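Local coordinates for putative two-component sensor histidine kinase protein (Sinorhizobium meliloti, PDB 3HCY) that probably acts as a sensor histidine kinase, passing phosphate from ATP to a protein histidine, and is represented here by its GAF domain, at residues 13-18 and 106-111; 17-22 and 120-125; 35-40 and 46-51; 70-75 and 83-88. All coordinates share one frame; numbering follows the deposited sequence.

Overall arrangement
The four contacts belong to one GAF domain, a central antiparallel sheet with terminal helices on one side and short helices and loops on the other. Contacts 1 and 2 share helix 5-19 and lie about 8 Å apart between centres; they join through Thr110, which packs on Leu19 and Cys21, and both touch the second subunit. Contact 3 is about 15 Å from contact 1 between centres, with Tyr111 reaching Phe37 and Tyr47. Tyr47 in turn packs on Ile85, bringing in contact 4, centred about 16 Å from contact 3. Contacts 2 and 3, about 22 Å apart between centres, lie on opposite sides of the chain's centre.

Contact 1 of 4, residues 13-18 and 106-111; sequences DAIQGA and GKFMTY
Ile15 lays its longer branch against the CD1-CE1 side of the Phe108 ring, CG1 coming to 3.4 Å from CE1. The terminal methyl continues along the same side: Ile15 CD1 is 3.5 Å from Phe108 CD1 and at an equal distance from CE1. CZ of Phe108 is touched more lightly, 3.9 Å from Ile15 CG1. The two side chains come from opposite directions, one from the helix and one from the strand, and the isoleucine meets the ring obliquely. The conformation of Ile15 divides the work between its branches. CG1 stands anti to the carbonyl carbon (chi1 -80°) and leads to the phenyl ring, while CG2, on the other branch, turns toward Thr110 and reaches its CG2 methyl at 4.3 Å. The contact is thus wholly apolar and buried, with one helix residue bridging two alternate residues of the strand. The backbones remain well separated, Ile15 CA and Thr110 CA being 8.1 Å apart.

Beyond the pair, Phe96 of the adjacent strand brings its ring up to Phe108 with the planes about 25° apart, and Ala130 of helix 120-146 touches Phe108 too. Ile15 also packs on Ala24 and Cys21, while Asp13, two residues earlier in the helix, forms salt bridges with Arg41 and with Arg139 of the second subunit. Helix 5-19 therefore packs beside helix 120-146 over strand 104-112, the middle strand of the antiparallel sheet, flanked by strands 23-29 and 92-99.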
loop_
_atom_site.group_PDB
_atom_site.type_symbol
_atom_site.label_atom_id
_atom_site.label_comp_id
_atom_site.label_asym_id
_atom_site.label_seq_id
_atom_site.Cartn_x
_atom_site.Cartn_y
_atom_site.Cartn_z
ATOM N N ASP A 13 3.620 -5.353 7.754
ATOM C CA ASP A 13 2.329 -5.917 8.140
ATOM C C ASP A 13 1.485 -6.280 6.912
ATOM O O ASP A 13 0.949 -7.398 6.839
ATOM C CB ASP A 13 1.512 -4.990 9.027
ATOM C CG ASP A 13 2.138 -4.764 10.360
ATOM O OD1 ASP A 13 2.875 -5.595 10.893
ATOM O OD2 ASP A 13 1.900 -3.708 10.926
ATOM N N ALA A 14 1.378 -5.353 5.964
ATOM C CA ALA A 14 0.579 -5.639 4.790
ATOM C C ALA A 14 1.257 -6.763 4.007
ATOM O O ALA A 14 0.578 -7.625 3.519
ATOM C CB ALA A 14 0.373 -4.397 3.904
ATOM N N ILE A 15 2.579 -6.769 3.894
ATOM C CA ILE A 15 3.209 -7.817 3.104
ATOM C C ILE A 15 2.827 -9.208 3.622
ATOM O O ILE A 15 2.510 -10.092 2.825
ATOM C CB ILE A 15 4.735 -7.716 3.042
ATOM C CG1 ILE A 15 5.157 -6.662 2.003
ATOM C CG2 ILE A 15 5.306 -9.031 2.629
ATOM C CD1 ILE A 15 6.319 -5.635 2.500
ATOM N N GLN A 16 2.831 -9.358 4.947
ATOM C CA GLN A 16 2.550 -10.631 5.603
ATOM C C GLN A 16 1.121 -11.098 5.423
ATOM O O GLN A 16 0.868 -12.283 5.155
ATOM C CB GLN A 16 2.839 -10.516 7.107
ATOM C CG GLN A 16 4.368 -10.317 7.428
ATOM C CD GLN A 16 4.645 -10.127 8.933
ATOM O OE1 GLN A 16 3.753 -9.688 9.667
ATOM N NE2 GLN A 16 5.865 -10.449 9.388
ATOM N N GLY A 17 0.206 -10.166 5.613
ATOM C CA GLY A 17 -1.178 -10.429 5.479
ATOM C C GLY A 17 -1.612 -10.644 4.051
ATOM O O GLY A 17 -2.433 -11.521 3.786
ATOM N N ALA A 18 -1.094 -9.854 3.114
ATOM C CA ALA A 18 -1.455 -10.035 1.689
ATOM C C ALA A 18 -0.723 -11.205 0.972
ATOM O O ALA A 18 -1.266 -11.792 0.027
ATOM C CB ALA A 18 -1.320 -8.728 0.907
ATOM N N GLY A 106 15.175 1.922 -4.349
ATOM C CA GLY A 106 15.197 0.831 -3.431
ATOM C C GLY A 106 14.367 -0.327 -3.899
ATOM O O GLY A 106 13.975 -0.418 -5.027
ATOM N N LYS A 107 14.101 -1.236 -2.990
ATOM C CA LYS A 107 13.466 -2.482 -3.354
ATOM C C LYS A 107 12.840 -3.044 -2.098
ATOM O O LYS A 107 13.225 -2.648 -0.998
ATOM C CB LYS A 107 14.489 -3.472 -3.977
ATOM C CG LYS A 107 15.555 -4.192 -3.001
ATOM C CD LYS A 107 16.676 -4.932 -3.868
ATOM C CE LYS A 107 17.478 -6.067 -3.172
ATOM N NZ LYS A 107 18.424 -6.755 -4.176
ATOM N N PHE A 108 11.863 -3.927 -2.269
ATOM C CA PHE A 108 11.383 -4.703 -1.143
ATOM C C PHE A 108 11.292 -6.152 -1.580
ATOM O O PHE A 108 11.095 -6.435 -2.762
ATOM C CB PHE A 108 10.066 -4.139 -0.508
ATOM C CG PHE A 108 8.800 -4.894 -0.883
ATOM C CD1 PHE A 108 8.479 -6.070 -0.270
ATOM C CD2 PHE A 108 7.946 -4.408 -1.830
ATOM C CE1 PHE A 108 7.333 -6.755 -0.622
ATOM C CE2 PHE A 108 6.816 -5.087 -2.188
ATOM C CZ PHE A 108 6.516 -6.259 -1.601
ATOM N N MET A 109 11.509 -7.043 -0.615
ATOM C CA MET A 109 11.850 -8.420 -0.901
ATOM C C MET A 109 10.876 -9.278 -0.121
ATOM O O MET A 109 10.555 -8.985 1.058
ATOM C CB MET A 109 13.310 -8.789 -0.465
ATOM C CG MET A 109 14.493 -7.907 -0.948
ATOM S SD MET A 109 14.871 -8.221 -2.625
ATOM C CE MET A 109 14.736 -9.996 -2.640
ATOM N N THR A 110 10.431 -10.339 -0.784
ATOM C CA THR A 110 9.743 -11.415 -0.111
ATOM C C THR A 110 10.681 -12.596 -0.199
ATOM O O THR A 110 11.303 -12.800 -1.216
ATOM C CB THR A 110 8.492 -11.772 -0.844
ATOM O OG1 THR A 110 8.848 -11.950 -2.221
ATOM C CG2 THR A 110 7.458 -10.679 -0.700
ATOM N N TYR A 111 10.778 -13.349 0.878
ATOM C CA TYR A 111 11.661 -14.499 0.979
ATOM C C TYR A 111 10.784 -15.704 1.317
ATOM O O TYR A 111 9.775 -15.569 2.032
ATOM C CB TYR A 111 12.677 -14.291 2.098
ATOM C CG TYR A 111 13.524 -13.055 1.960
ATOM C CD1 TYR A 111 14.615 -13.025 1.103
ATOM C CD2 TYR A 111 13.266 -11.904 2.710
ATOM C CE1 TYR A 111 15.428 -11.878 0.980
ATOM C CE2 TYR A 111 14.084 -10.751 2.586
ATOM C CZ TYR A 111 15.149 -10.765 1.729
ATOM O OH TYR A 111 15.936 -9.669 1.570
#

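Contact 2 of 4, residues 17-22 and 120-125; sequences GALNCD and DSEIGM
The carboxylate of Glu122 is the flat group of this contact, and the carbonyl oxygen of Leu19 lies over one of its faces. Leu19 O is 3.8 Å from Glu122 OE2 and 4.0 Å from OE1, displaced from the centre of the group; with an acceptor facing acceptors, this is an approach and not a bond. The setting is the packing of the two terminal helices of the GAF fold: the last turn of helix 5-19 meets the first turns of helix 120-146.

Leu19 is the main apolar element. Its CG is anti to the carbonyl carbon (chi1 -51°), and from there CD2 reaches across to the other helix. It rests on the Glu122 stem, with Leu19 CD2 and Glu122 CB 3.6 Å apart, and on Met125, whose CB is 3.8 Å away. The side chains of Leu19 and Glu122 run antiparallel, each passing the other, so the aliphatic part of the acid is used for packing while its carboxylate turns a face to the Leu19 carbonyl O. The helix stops just afterwards, at Asn20, which has positive phi.

Around the pair, Leu19 and Cys21 pack on Thr110 of the sheet, and Glu122 leans on Tyr112 and His116. Ala18 and Met125 also reach the second subunit, at its Arg131 and Thr128 respectively, so this junction lies beside the dimer interface. Met125 closes the contact from the other end: its chain is extended as far as SD, 4.4 Å from Ala18 CB, and the bend at chi3 (-60°) then brings the CE methyl to 3.6 Å from Ala18 O.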
loop_
_atom_site.group_PDB
_atom_site.type_symbol
_atom_site.label_atom_id
_atom_site.label_comp_id
_atom_site.label_asym_id
_atom_site.label_seq_id
_atom_site.Cartn_x
_atom_site.Cartn_y
_atom_site.Cartn_z
ATOM N N GLY A 17 0.206 -10.166 5.613
ATOM C CA GLY A 17 -1.178 -10.429 5.479
ATOM C C GLY A 17 -1.612 -10.644 4.051
ATOM O O GLY A 17 -2.433 -11.521 3.786
ATOM N N ALA A 18 -1.094 -9.854 3.114
ATOM C CA ALA A 18 -1.455 -10.035 1.689
ATOM C C ALA A 18 -0.723 -11.205 0.972
ATOM O O ALA A 18 -1.266 -11.792 0.027
ATOM C CB ALA A 18 -1.320 -8.728 0.907
ATOM N N LEU A 19 0.478 -11.561 1.407
ATOM C CA LEU A 19 1.279 -12.492 0.610
ATOM C C LEU A 19 1.747 -13.723 1.336
ATOM O O LEU A 19 2.416 -14.564 0.696
ATOM C CB LEU A 19 2.529 -11.843 0.016
ATOM C CG LEU A 19 2.429 -10.532 -0.763
ATOM C CD1 LEU A 19 3.826 -9.915 -0.938
ATOM C CD2 LEU A 19 1.719 -10.732 -2.127
ATOM N N ASN A 20 1.439 -13.908 2.613
ATOM C CA ASN A 20 1.850 -15.210 3.182
ATOM C C ASN A 20 3.244 -15.850 2.677
ATOM O O ASN A 20 3.320 -17.004 2.201
ATOM C CB ASN A 20 0.738 -16.251 2.974
ATOM C CG ASN A 20 1.068 -17.560 3.676
ATOM O OD1 ASN A 20 2.244 -17.847 4.002
ATOM N ND2 ASN A 20 0.007 -18.334 4.004
ATOM N N CYS A 21 4.323 -15.073 2.784
ATOM C CA CYS A 21 5.668 -15.525 2.546
ATOM C C CYS A 21 6.286 -15.661 3.928
ATOM O O CYS A 21 5.620 -15.422 4.932
ATOM C CB CYS A 21 6.414 -14.485 1.695
ATOM S SG CYS A 21 6.240 -12.722 2.288
ATOM N N ASP A 22 7.561 -16.013 3.980
ATOM C CA ASP A 22 8.186 -16.451 5.208
ATOM C C ASP A 22 8.915 -15.377 6.008
ATOM O O ASP A 22 9.056 -15.489 7.239
ATOM C CB ASP A 22 9.137 -17.584 4.843
ATOM C CG ASP A 22 8.399 -18.815 4.460
ATOM O OD1 ASP A 22 7.184 -18.927 4.728
ATOM O OD2 ASP A 22 9.073 -19.686 3.866
ATOM N N ASP A 120 0.334 -15.077 -10.168
ATOM C CA ASP A 120 0.067 -13.737 -10.719
ATOM C C ASP A 120 -0.593 -12.823 -9.732
ATOM O O ASP A 120 -0.132 -11.700 -9.477
ATOM C CB ASP A 120 -0.821 -13.873 -11.907
ATOM C CG ASP A 120 -0.098 -14.469 -13.028
ATOM O OD1 ASP A 120 1.131 -14.472 -12.895
ATOM O OD2 ASP A 120 -0.732 -15.004 -13.979
ATOM N N SER A 121 -1.675 -13.335 -9.166
ATOM C CA SER A 121 -2.361 -12.671 -8.095
ATOM C C SER A 121 -1.378 -12.062 -7.054
ATOM O O SER A 121 -1.521 -10.873 -6.762
ATOM C CB SER A 121 -3.366 -13.658 -7.484
ATOM O OG SER A 121 -3.677 -13.363 -6.131
ATOM N N GLU A 122 -0.397 -12.826 -6.515
ATOM C CA GLU A 122 0.441 -12.296 -5.423
ATOM C C GLU A 122 1.408 -11.275 -5.970
ATOM O O GLU A 122 1.667 -10.251 -5.330
ATOM C CB GLU A 122 1.173 -13.351 -4.583
ATOM C CG GLU A 122 0.265 -14.266 -3.722
ATOM C CD GLU A 122 1.013 -15.423 -2.895
ATOM O OE1 GLU A 122 2.250 -15.695 -3.092
ATOM O OE2 GLU A 122 0.327 -16.092 -2.083
ATOM N N ILE A 123 1.904 -11.509 -7.171
ATOM C CA ILE A 123 2.713 -10.493 -7.854
ATOM C C ILE A 123 1.938 -9.144 -7.915
ATOM O O ILE A 123 2.442 -8.069 -7.518
ATOM C CB ILE A 123 3.154 -11.014 -9.276
ATOM C CG1 ILE A 123 4.145 -12.201 -9.097
ATOM C CG2 ILE A 123 3.743 -9.877 -10.121
ATOM C CD1 ILE A 123 4.339 -13.168 -10.275
ATOM N N GLY A 124 0.690 -9.209 -8.364
ATOM C CA GLY A 124 -0.145 -8.021 -8.432
ATOM C C GLY A 124 -0.326 -7.381 -7.069
ATOM O O GLY A 124 -0.207 -6.173 -6.910
ATOM N N MET A 125 -0.647 -8.190 -6.074
ATOM C CA MET A 125 -0.745 -7.656 -4.744
ATOM C C MET A 125 0.587 -6.933 -4.380
ATOM O O MET A 125 0.537 -5.767 -3.983
ATOM C CB MET A 125 -1.144 -8.761 -3.768
ATOM C CG MET A 125 -2.636 -9.022 -3.819
ATOM S SD MET A 125 -3.167 -10.345 -2.738
ATOM C CE MET A 125 -2.208 -11.705 -3.427
#

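Contact 3 of 4, residues 35-40 and 46-51; sequences MRFVAA and HYQRAV
Phe37 presents one face of its ring to Gln48, whose CG sits almost exactly over the centre, 3.9 Å from the Phe37 ring centroid and 8° off the normal, a CH-pi contact. The glutamine takes this place because its CG is anti to the carbonyl carbon (chi1 -67°) and the chain then runs extended across the ring. CB stays over the near part, 3.8 Å from Phe37 CD2, and the amide leans only 27° from the ring plane as it passes toward the CB of Ala40.

Val51 approaches the same ring differently, at its edge and in its plane: Val51 CG2 is 3.6 Å from Phe37 CE2. The first torsion of Val51 turns CG2 to this edge while its CG1 covers a face of the Tyr47 ring. Tyr47 points roughly at right angles to Phe37, and its CE1 is 4.1 Å from Phe37 CZ.

Phe37 also rests on Ser25 and Leu27 of the neighbouring strand. Val38 and Ala39, turned away from the short helix, both face Ile26 and form a classic beta bulge. The arrangement is an edge strand covered by the helix that follows it, on the side of the GAF sheet facing away from the terminal helices.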
loop_
_atom_site.group_PDB
_atom_site.type_symbol
_atom_site.label_atom_id
_atom_site.label_comp_id
_atom_site.label_asym_id
_atom_site.label_seq_id
_atom_site.Cartn_x
_atom_site.Cartn_y
_atom_site.Cartn_z
ATOM N N MET A 35 22.737 -0.212 -1.803
ATOM C CA MET A 35 21.419 -0.602 -1.208
ATOM C C MET A 35 21.574 -1.024 0.216
ATOM O O MET A 35 22.517 -1.708 0.547
ATOM C CB MET A 35 20.783 -1.756 -1.979
ATOM C CG MET A 35 20.100 -1.296 -3.270
ATOM S SD MET A 35 18.318 -1.441 -3.349
ATOM C CE MET A 35 17.990 -0.655 -1.820
ATOM N N ARG A 36 20.621 -0.650 1.042
ATOM C CA ARG A 36 20.694 -0.825 2.489
ATOM C C ARG A 36 19.345 -1.181 3.108
ATOM O O ARG A 36 18.366 -0.449 2.933
ATOM C CB ARG A 36 21.123 0.490 3.138
ATOM C CG ARG A 36 22.479 0.909 2.753
ATOM C CD ARG A 36 23.292 1.458 3.913
ATOM N NE ARG A 36 24.725 1.473 3.556
ATOM C CZ ARG A 36 25.521 0.410 3.575
ATOM N NH1 ARG A 36 25.032 -0.746 3.938
ATOM N NH2 ARG A 36 26.806 0.492 3.239
ATOM N N PHE A 37 19.306 -2.250 3.886
ATOM C CA PHE A 37 18.124 -2.550 4.702
ATOM C C PHE A 37 17.744 -1.338 5.525
ATOM O O PHE A 37 18.644 -0.659 5.930
ATOM C CB PHE A 37 18.378 -3.768 5.587
ATOM C CG PHE A 37 18.619 -5.023 4.779
ATOM C CD1 PHE A 37 17.554 -5.853 4.434
ATOM C CD2 PHE A 37 19.870 -5.316 4.297
ATOM C CE1 PHE A 37 17.747 -6.993 3.662
ATOM C CE2 PHE A 37 20.086 -6.429 3.525
ATOM C CZ PHE A 37 19.023 -7.288 3.198
ATOM N N VAL A 38 16.436 -1.026 5.604
ATOM C CA VAL A 38 15.831 -0.033 6.478
ATOM C C VAL A 38 14.751 -0.691 7.349
ATOM O O VAL A 38 14.241 -0.101 8.319
ATOM C CB VAL A 38 15.150 1.101 5.659
ATOM C CG1 VAL A 38 16.047 1.569 4.455
ATOM C CG2 VAL A 38 13.742 0.682 5.179
ATOM N N ALA A 39 14.391 -1.932 7.015
ATOM C CA ALA A 39 13.415 -2.687 7.819
ATOM C C ALA A 39 13.356 -4.118 7.375
ATOM O O ALA A 39 13.656 -4.399 6.195
ATOM C CB ALA A 39 11.983 -2.047 7.717
ATOM N N ALA A 40 12.946 -5.018 8.286
ATOM C CA ALA A 40 12.963 -6.451 7.969
ATOM C C ALA A 40 12.295 -7.330 8.989
ATOM O O ALA A 40 12.246 -6.995 10.154
ATOM C CB ALA A 40 14.415 -6.922 7.737
ATOM N N HIS A 46 23.149 -10.735 10.649
ATOM C CA HIS A 46 24.218 -11.400 9.966
ATOM C C HIS A 46 23.932 -11.390 8.498
ATOM O O HIS A 46 24.780 -11.014 7.717
ATOM C CB HIS A 46 24.346 -12.809 10.446
ATOM C CG HIS A 46 25.502 -13.534 9.850
ATOM N ND1 HIS A 46 26.797 -13.373 10.308
ATOM C CD2 HIS A 46 25.562 -14.458 8.853
ATOM C CE1 HIS A 46 27.604 -14.166 9.611
ATOM N NE2 HIS A 46 26.882 -14.827 8.717
ATOM N N TYR A 47 22.720 -11.783 8.111
ATOM C CA TYR A 47 22.378 -11.780 6.698
ATOM C C TYR A 47 22.443 -10.378 6.153
ATOM O O TYR A 47 22.871 -10.159 5.036
ATOM C CB TYR A 47 20.983 -12.344 6.454
ATOM C CG TYR A 47 20.544 -12.332 4.972
ATOM C CD1 TYR A 47 19.620 -11.413 4.510
ATOM C CD2 TYR A 47 21.047 -13.250 4.049
ATOM C CE1 TYR A 47 19.215 -11.401 3.180
ATOM C CE2 TYR A 47 20.630 -13.233 2.708
ATOM C CZ TYR A 47 19.713 -12.297 2.291
ATOM O OH TYR A 47 19.291 -12.233 0.967
ATOM N N GLN A 48 21.986 -9.425 6.934
ATOM C CA GLN A 48 21.810 -8.093 6.401
ATOM C C GLN A 48 23.162 -7.456 6.072
ATOM O O GLN A 48 23.327 -6.890 4.979
ATOM C CB GLN A 48 20.961 -7.238 7.368
ATOM C CG GLN A 48 19.531 -7.741 7.456
ATOM C CD GLN A 48 18.671 -7.017 8.414
ATOM O OE1 GLN A 48 19.164 -6.424 9.373
ATOM N NE2 GLN A 48 17.384 -7.067 8.194
ATOM N N ARG A 49 24.127 -7.604 6.995
ATOM C CA ARG A 49 25.495 -7.146 6.788
ATOM C C ARG A 49 26.096 -7.884 5.614
ATOM O O ARG A 49 26.771 -7.316 4.778
ATOM C CB ARG A 49 26.331 -7.428 8.018
ATOM C CG ARG A 49 26.012 -6.605 9.285
ATOM C CD ARG A 49 27.148 -6.755 10.373
ATOM N NE ARG A 49 27.311 -8.151 10.881
ATOM C CZ ARG A 49 26.618 -8.722 11.891
ATOM N NH1 ARG A 49 25.683 -8.058 12.595
ATOM N NH2 ARG A 49 26.871 -9.982 12.208
ATOM N N ALA A 50 25.797 -9.171 5.556
ATOM C CA ALA A 50 26.309 -10.080 4.548
ATOM C C ALA A 50 26.053 -9.601 3.151
ATOM O O ALA A 50 26.928 -9.656 2.312
ATOM C CB ALA A 50 25.677 -11.442 4.717
ATOM N N VAL A 51 24.863 -9.127 2.868
ATOM C CA VAL A 51 24.438 -8.995 1.490
ATOM C C VAL A 51 24.122 -7.613 1.012
ATOM O O VAL A 51 23.460 -7.456 0.015
ATOM C CB VAL A 51 23.149 -9.728 1.309
ATOM C CG1 VAL A 51 23.290 -11.105 1.788
ATOM C CG2 VAL A 51 22.118 -9.069 2.110
#

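Contact 4 of 4, residues 70-75 and 83-88; sequences ENVDDA and ESIVGE
Val72 faces helix 79-88 from CB outward. Its CB is 4.1 Å from Val86 CG2, and the two methyls beyond it straddle Ile85: Val72 CG1 and CG2 each lie 3.8 Å from Ile85 CG2. Both methyls also come to 4.2 Å from Val86 CG2. One valine thus fits against two successive residues of the helix, each meeting it with its CG2 methyl. In Ile85 that methyl is anti to the backbone N, while the longer branch turns to Tyr47, whose OH is touched by Ile85 CG1. At the margin, Asp73 OD1 is 4.5 Å from Val86 CG2, a loose contact where Val86 is exposed.

Val72 sits within an Asx turn: Asn71 OD1 accepts from the backbone N of Asp73 at 3.0 Å, the N-H...O angle being 143°. Ala75 N returns to Val72 O at 2.8 Å.

Lys82, on the same helix, adds a hydrogen bond to Asp73 O. On its other flanks Ile85 packs on Phe77 and Ile90, and Glu88 forms a salt bridge with Arg23. Helix 79-88 is thereby sandwiched between the loop that follows strand 67-69, an outermost strand of the sheet, and the short helix 45-50.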
loop_
_atom_site.group_PDB
_atom_site.type_symbol
_atom_site.label_atom_id
_atom_site.label_comp_id
_atom_site.label_asym_id
_atom_site.label_seq_id
_atom_site.Cartn_x
_atom_site.Cartn_y
_atom_site.Cartn_z
ATOM N N GLU A 70 12.826 -18.740 -7.931
ATOM C CA GLU A 70 11.941 -19.764 -7.400
ATOM C C GLU A 70 12.674 -20.806 -6.597
ATOM O O GLU A 70 12.118 -21.355 -5.647
ATOM C CB GLU A 70 11.191 -20.430 -8.548
ATOM C CG GLU A 70 10.244 -19.457 -9.193
ATOM C CD GLU A 70 9.538 -20.039 -10.369
ATOM O OE1 GLU A 70 9.941 -21.170 -10.803
ATOM O OE2 GLU A 70 8.594 -19.352 -10.859
ATOM N N ASN A 71 13.898 -21.106 -7.029
ATOM C CA ASN A 71 14.807 -21.976 -6.299
ATOM C C ASN A 71 16.155 -21.373 -6.387
ATOM O O ASN A 71 16.625 -21.102 -7.495
ATOM C CB ASN A 71 14.868 -23.331 -6.932
ATOM C CG ASN A 71 15.370 -24.366 -5.997
ATOM O OD1 ASN A 71 16.416 -24.197 -5.354
ATOM N ND2 ASN A 71 14.635 -25.474 -5.909
ATOM N N VAL A 72 16.770 -21.168 -5.230
ATOM C CA VAL A 72 18.069 -20.523 -5.179
ATOM C C VAL A 72 19.049 -21.375 -5.928
ATOM O O VAL A 72 19.924 -20.838 -6.637
ATOM C CB VAL A 72 18.699 -20.407 -3.785
ATOM C CG1 VAL A 72 19.686 -19.251 -3.786
ATOM C CG2 VAL A 72 17.700 -20.217 -2.746
ATOM N N ASP A 73 18.930 -22.689 -5.745
ATOM C CA ASP A 73 19.896 -23.604 -6.300
ATOM C C ASP A 73 19.936 -23.496 -7.773
ATOM O O ASP A 73 20.940 -23.780 -8.377
ATOM C CB ASP A 73 19.565 -25.028 -5.922
ATOM C CG ASP A 73 19.748 -25.278 -4.430
ATOM O OD1 ASP A 73 20.759 -24.757 -3.880
ATOM O OD2 ASP A 73 18.884 -25.985 -3.820
ATOM N N ASP A 74 18.845 -23.058 -8.360
ATOM C CA ASP A 74 18.803 -22.902 -9.779
ATOM C C ASP A 74 19.054 -21.449 -10.249
ATOM O O ASP A 74 18.958 -21.188 -11.425
ATOM C CB ASP A 74 17.483 -23.512 -10.282
ATOM C CG ASP A 74 17.351 -25.041 -9.917
ATOM O OD1 ASP A 74 18.350 -25.819 -9.970
ATOM O OD2 ASP A 74 16.231 -25.477 -9.568
ATOM N N ALA A 75 19.446 -20.524 -9.367
ATOM C CA ALA A 75 19.702 -19.125 -9.757
ATOM C C ALA A 75 21.135 -18.835 -10.261
ATOM O O ALA A 75 22.041 -19.666 -10.146
ATOM C CB ALA A 75 19.362 -18.186 -8.602
ATOM N N GLU A 83 25.776 -18.666 -1.161
ATOM C CA GLU A 83 26.039 -19.237 0.159
ATOM C C GLU A 83 25.380 -18.404 1.227
ATOM O O GLU A 83 24.907 -18.924 2.241
ATOM C CB GLU A 83 27.543 -19.356 0.428
ATOM C CG GLU A 83 27.933 -19.966 1.827
ATOM C CD GLU A 83 27.134 -21.255 2.237
ATOM O OE1 GLU A 83 27.048 -22.208 1.420
ATOM O OE2 GLU A 83 26.604 -21.323 3.393
ATOM N N SER A 84 25.348 -17.099 1.002
ATOM C CA SER A 84 24.766 -16.194 1.983
ATOM C C SER A 84 23.279 -16.428 2.123
ATOM O O SER A 84 22.761 -16.450 3.235
ATOM C CB SER A 84 25.045 -14.744 1.631
ATOM O OG SER A 84 26.087 -14.252 2.452
ATOM N N ILE A 85 22.601 -16.632 0.997
ATOM C CA ILE A 85 21.157 -16.842 1.037
ATOM C C ILE A 85 20.850 -18.188 1.729
ATOM O O ILE A 85 20.180 -18.232 2.745
ATOM C CB ILE A 85 20.558 -16.870 -0.359
ATOM C CG1 ILE A 85 20.445 -15.446 -0.904
ATOM C CG2 ILE A 85 19.197 -17.656 -0.329
ATOM C CD1 ILE A 85 20.675 -15.380 -2.413
ATOM N N VAL A 86 21.376 -19.279 1.176
ATOM C CA VAL A 86 21.079 -20.577 1.695
ATOM C C VAL A 86 21.501 -20.685 3.171
ATOM O O VAL A 86 20.743 -21.152 3.996
ATOM C CB VAL A 86 21.591 -21.767 0.744
ATOM C CG1 VAL A 86 21.369 -23.054 1.371
ATOM C CG2 VAL A 86 21.049 -21.654 -0.660
ATOM N N GLY A 87 22.644 -20.161 3.550
ATOM C CA GLY A 87 23.005 -20.256 4.950
ATOM C C GLY A 87 22.067 -19.523 5.870
ATOM O O GLY A 87 21.952 -19.874 7.065
ATOM N N GLU A 88 21.414 -18.496 5.329
ATOM C CA GLU A 88 20.347 -17.797 6.058
ATOM C C GLU A 88 19.117 -18.660 6.174
ATOM O O GLU A 88 18.266 -18.434 7.028
ATOM C CB GLU A 88 19.983 -16.471 5.361
ATOM C CG GLU A 88 18.849 -15.612 6.008
ATOM C CD GLU A 88 19.155 -15.129 7.406
ATOM O OE1 GLU A 88 20.342 -15.025 7.713
ATOM O OE2 GLU A 88 18.217 -14.873 8.203
#